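Local coordinates for aromatic-amino-acid transaminase TyrB (Burkholderia cenocepacia K56-2Valvano, PDB 4WD2), which probably catalyses pyridoxal-phosphate-dependent transfer of the amino group between aromatic amino acids and 2-oxo acids, as a class I/II aminotransferase, at residues V37-G42 and G394-A399; D367-R370 and Y376-R379. All coordinates share one frame; numbering follows the deposited sequence.

Contact 1 of 2, residues V37-G42 and G394-A399; sequences VNLSIG and GIVADA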
loop_
_atom_site.group_PDB
_atom_site.type_symbol
_atom_site.label_atom_id
_atom_site.label_comp_id
_atom_site.label_asym_id
_atom_site.label_seq_id
_atom_site.Cartn_x
_atom_site.Cartn_y
_atom_site.Cartn_z
ATOM N N VAL A 37 -17.617 -10.691 27.910
ATOM C CA VAL A 37 -17.984 -9.847 26.782
ATOM C C VAL A 37 -16.801 -8.981 26.351
ATOM O O VAL A 37 -16.182 -8.303 27.177
ATOM C CB VAL A 37 -19.190 -8.933 27.122
ATOM C CG1 VAL A 37 -19.528 -8.033 25.948
ATOM C CG2 VAL A 37 -20.401 -9.762 27.517
ATOM N N ASN A 38 -16.488 -9.010 25.058
ATOM C CA ASN A 38 -15.377 -8.233 24.514
ATOM C C ASN A 38 -15.882 -7.041 23.722
ATOM O O ASN A 38 -16.582 -7.202 22.722
ATOM C CB ASN A 38 -14.483 -9.110 23.629
ATOM C CG ASN A 38 -13.150 -8.459 23.311
ATOM O OD1 ASN A 38 -12.830 -7.390 23.822
ATOM N ND2 ASN A 38 -12.352 -9.120 22.481
ATOM N N LEU A 39 -15.538 -5.842 24.177
ATOM C CA LEU A 39 -15.925 -4.625 23.481
ATOM C C LEU A 39 -14.676 -3.811 23.174
ATOM O O LEU A 39 -14.736 -2.592 23.023
ATOM C CB LEU A 39 -16.918 -3.805 24.320
ATOM C CG LEU A 39 -18.163 -4.522 24.856
ATOM C CD1 LEU A 39 -18.888 -3.651 25.857
ATOM C CD2 LEU A 39 -19.108 -4.937 23.732
ATOM N N SER A 40 -13.541 -4.498 23.086
ATOM C CA SER A 40 -12.259 -3.838 22.876
ATOM C C SER A 40 -11.870 -3.771 21.401
ATOM O O SER A 40 -11.043 -2.946 21.018
ATOM C CB SER A 40 -11.158 -4.549 23.665
ATOM O OG SER A 40 -10.882 -5.820 23.105
ATOM N N ILE A 41 -12.457 -4.630 20.572
ATOM C CA ILE A 41 -12.126 -4.640 19.145
ATOM C C ILE A 41 -12.983 -3.625 18.377
ATOM O O ILE A 41 -14.211 -3.738 18.316
ATOM C CB ILE A 41 -12.291 -6.047 18.544
ATOM C CG1 ILE A 41 -11.433 -7.040 19.334
ATOM C CG2 ILE A 41 -11.887 -6.054 17.070
ATOM C CD1 ILE A 41 -11.751 -8.495 19.065
ATOM N N GLY A 42 -12.317 -2.631 17.797
ATOM C CA GLY A 42 -12.996 -1.500 17.190
ATOM C C GLY A 42 -13.373 -1.702 15.737
ATOM O O GLY A 42 -12.871 -1.006 14.852
ATOM N N GLY A 394 -27.652 -6.587 27.889
ATOM C CA GLY A 394 -28.144 -6.617 29.252
ATOM C C GLY A 394 -27.023 -6.879 30.245
ATOM O O GLY A 394 -26.949 -6.233 31.290
ATOM N N ILE A 395 -26.157 -7.836 29.910
ATOM C CA ILE A 395 -25.003 -8.198 30.730
ATOM C C ILE A 395 -24.085 -6.994 30.925
ATOM O O ILE A 395 -23.634 -6.710 32.031
ATOM C CB ILE A 395 -24.216 -9.362 30.087
ATOM C CG1 ILE A 395 -24.978 -10.678 30.260
ATOM C CG2 ILE A 395 -22.812 -9.472 30.672
ATOM C CD1 ILE A 395 -24.360 -11.839 29.509
ATOM N N VAL A 396 -23.835 -6.274 29.839
ATOM C CA VAL A 396 -22.982 -5.095 29.878
ATOM C C VAL A 396 -23.586 -3.954 30.704
ATOM O O VAL A 396 -22.909 -3.371 31.552
ATOM C CB VAL A 396 -22.694 -4.585 28.460
ATOM C CG1 VAL A 396 -21.933 -3.265 28.512
ATOM C CG2 VAL A 396 -21.917 -5.636 27.682
ATOM N N ALA A 397 -24.851 -3.626 30.449
ATOM C CA ALA A 397 -25.512 -2.536 31.167
ATOM C C ALA A 397 -25.548 -2.812 32.673
ATOM O O ALA A 397 -25.382 -1.908 33.487
ATOM C CB ALA A 397 -26.912 -2.328 30.634
ATOM N N ASP A 398 -25.768 -4.072 33.030
ATOM C CA ASP A 398 -25.780 -4.488 34.428
ATOM C C ASP A 398 -24.400 -4.290 35.056
ATOM O O ASP A 398 -24.267 -3.720 36.137
ATOM C CB ASP A 398 -26.212 -5.950 34.532
ATOM C CG ASP A 398 -26.492 -6.381 35.952
ATOM O OD1 ASP A 398 -27.420 -5.815 36.572
ATOM O OD2 ASP A 398 -25.803 -7.301 36.440
ATOM N N ALA A 399 -23.378 -4.767 34.354
ATOM C CA ALA A 399 -21.989 -4.645 34.784
ATOM C C ALA A 399 -21.577 -3.186 35.013
ATOM O O ALA A 399 -21.138 -2.820 36.100
ATOM C CB ALA A 399 -21.062 -5.311 33.750
#
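With CG1 anti to the backbone N (chi1 178°), Val-37 holds its two methyls apart and presents each to a different residue of the helix; Val-396, whose CG1 is likewise anti to N at 174°, points its own CG2 at the first of them. The setting is the small domain of a class I/II aminotransferase, where the short strand 37-38, paired in parallel with strand 375-376, is covered by the C-terminal helix 393-405. The join shows how branched aliphatic residues can dock a helix on a strand and the turn that follows it without a single hydrogen bond passing between them. CG1 of Val-37 lies 3.8 Å from CG2 of Val-396, and the two side chains cross at about a right angle. The other methyl, Val-37 CG2, turns to Ile-395 and touches its CG2 branch at 4.0 Å, at the less buried margin of the patch. Leu-39, just past the strand, approaches Val-396 tip to tip: its CD1 sits about equally far, 4.1 Å, from CG1 and CG2 of Val-396. Val-396 thus touches Val-37 through CG2 and Leu-39 through both methyls. It also touches Ile-333 of the long helix 309-338 and Leu-388. The chain leaves the strand through an Asx turn. There Asn-38 OD1 takes the N-H of Ser-40 from above its carbonyl plane, while Ser-40 OG donates to the same oxygen in that plane, on a lone pair, at 2.6 Å.

Contact 2 of 2, residues D367-R370 and Y376-R379; sequences DALR and YILR
Arg-370 crosses the ring of Tyr-376 with the aliphatic half of its side chain, and its course from CB outward illustrates how one long residue can serve an aromatic face, a carboxylate and a water in turn. From CB the chain runs to CG, which is anti to the backbone N and lies over one face of the tyrosine, 3.7 Å from the ring centroid and 17° off the normal, a CH-pi contact. CD comes next and lies above the plane but past the rim, 3.6 Å from Tyr-376 CE2. The bend at chi3 (66°) then lifts the head away from the ring, leaving the guanidinium and ring planes 61° apart. At the tip, NH2 forms a salt bridge to Asp-367 OD1 at 2.8 Å; the acceptor lies near the guanidinium plane, yet the approach is from above the carboxylate plane. NH1 adds a weak bond to the same oxygen and also donates to a water, 3.1 Å away, which passes a hydrogen bond on to Ile-377 O. One turn of helix, a water and the loop are thus linked, and the arginine's charge is probably balanced in part by Asp-367. On the inner side of the helix Leu-369 CD2 meets Ile-377 CD1 at 3.8 Å, the two side chains approaching nearly perpendicular. The tyrosine's hydroxyl bonds to Asp-31, and its ring stands edge-to-face with Phe-28. Helix 363-371 here packs on strand 375-376 and the loop after it, in the small domain of the class I/II aminotransferase fold.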
loop_
_atom_site.group_PDB
_atom_site.type_symbol
_atom_site.label_atom_id
_atom_site.label_comp_id
_atom_site.label_asym_id
_atom_site.label_seq_id
_atom_site.Cartn_x
_atom_site.Cartn_y
_atom_site.Cartn_z
ATOM N N ASP A 367 -10.652 -1.834 35.163
ATOM C CA ASP A 367 -10.100 -3.060 35.742
ATOM C C ASP A 367 -11.202 -3.875 36.398
ATOM O O ASP A 367 -11.295 -5.085 36.200
ATOM C CB ASP A 367 -9.015 -2.756 36.778
ATOM C CG ASP A 367 -7.704 -2.314 36.155
ATOM O OD1 ASP A 367 -7.463 -2.608 34.965
ATOM O OD2 ASP A 367 -6.905 -1.678 36.877
ATOM N N ALA A 368 -12.027 -3.205 37.198
ATOM C CA ALA A 368 -13.135 -3.864 37.884
ATOM C C ALA A 368 -14.109 -4.492 36.889
ATOM O O ALA A 368 -14.520 -5.640 37.048
ATOM C CB ALA A 368 -13.860 -2.883 38.785
ATOM N N LEU A 369 -14.471 -3.731 35.863
ATOM C CA LEU A 369 -15.358 -4.213 34.809
ATOM C C LEU A 369 -14.856 -5.529 34.215
ATOM O O LEU A 369 -15.633 -6.456 33.986
ATOM C CB LEU A 369 -15.490 -3.152 33.715
ATOM C CG LEU A 369 -16.662 -3.229 32.739
ATOM C CD1 LEU A 369 -17.979 -3.293 33.505
ATOM C CD2 LEU A 369 -16.627 -2.023 31.800
ATOM N N ARG A 370 -13.549 -5.602 33.977
ATOM C CA ARG A 370 -12.921 -6.799 33.424
ATOM C C ARG A 370 -12.844 -7.928 34.447
ATOM O O ARG A 370 -13.377 -9.017 34.235
ATOM C CB ARG A 370 -11.516 -6.471 32.908
ATOM C CG ARG A 370 -10.754 -7.671 32.359
ATOM C CD ARG A 370 -9.328 -7.310 31.947
ATOM N NE ARG A 370 -8.496 -6.925 33.085
ATOM C CZ ARG A 370 -8.163 -5.669 33.378
ATOM N NH1 ARG A 370 -8.587 -4.675 32.607
ATOM N NH2 ARG A 370 -7.400 -5.407 34.435
ATOM N N TYR A 376 -14.919 -6.452 28.798
ATOM C CA TYR A 376 -13.624 -5.907 28.403
ATOM C C TYR A 376 -13.732 -4.648 27.529
ATOM O O TYR A 376 -14.246 -4.701 26.408
ATOM C CB TYR A 376 -12.808 -6.972 27.649
ATOM C CG TYR A 376 -12.326 -8.155 28.473
ATOM C CD1 TYR A 376 -13.223 -9.029 29.089
ATOM C CD2 TYR A 376 -10.970 -8.426 28.596
ATOM C CE1 TYR A 376 -12.774 -10.126 29.829
ATOM C CE2 TYR A 376 -10.508 -9.523 29.329
ATOM C CZ TYR A 376 -11.414 -10.367 29.941
ATOM O OH TYR A 376 -10.954 -11.447 30.673
ATOM N N ILE A 377 -13.246 -3.523 28.052
ATOM C CA ILE A 377 -13.101 -2.302 27.266
ATOM C C ILE A 377 -11.679 -1.766 27.441
ATOM O O ILE A 377 -10.908 -2.309 28.227
ATOM C CB ILE A 377 -14.139 -1.220 27.661
ATOM C CG1 ILE A 377 -13.954 -0.771 29.111
ATOM C CG2 ILE A 377 -15.552 -1.724 27.437
ATOM C CD1 ILE A 377 -14.861 0.378 29.503
ATOM N N LEU A 378 -11.316 -0.721 26.699
ATOM C CA LEU A 378 -9.948 -0.210 26.761
ATOM C C LEU A 378 -9.680 0.535 28.056
ATOM O O LEU A 378 -10.612 1.002 28.712
ATOM C CB LEU A 378 -9.652 0.718 25.576
ATOM C CG LEU A 378 -9.620 0.115 24.172
ATOM C CD1 LEU A 378 -8.938 1.085 23.223
ATOM C CD2 LEU A 378 -8.918 -1.234 24.171
ATOM N N ARG A 379 -8.402 0.666 28.404
ATOM C CA ARG A 379 -7.984 1.388 29.603
ATOM C C ARG A 379 -8.477 2.832 29.589
ATOM O O ARG A 379 -8.705 3.426 30.642
ATOM C CB ARG A 379 -6.459 1.360 29.743
HETATM O O HOH W 1 -10.454 -4.549 30.182
#

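From the N terminus, the chain passes helix 20-30 and reaches strand 37-38, the first half of contact 1. It then runs through the eight-stranded mixed sheet and the long helix 309-338 before helix 363-371 opens contact 2, whose short loop closes only a few residues later at 376-379. Helix 393-405 then closes the far larger loop of contact 1, within which contact 2 is nested. Their centres are 9 Å apart, and they touch directly: Val-37 and Leu-39 probably hydrogen-bond to the backbone of Tyr-376, while Ala-399 packs on Leu-369. The N-terminal strand is thereby built into the C-terminal part of the fold.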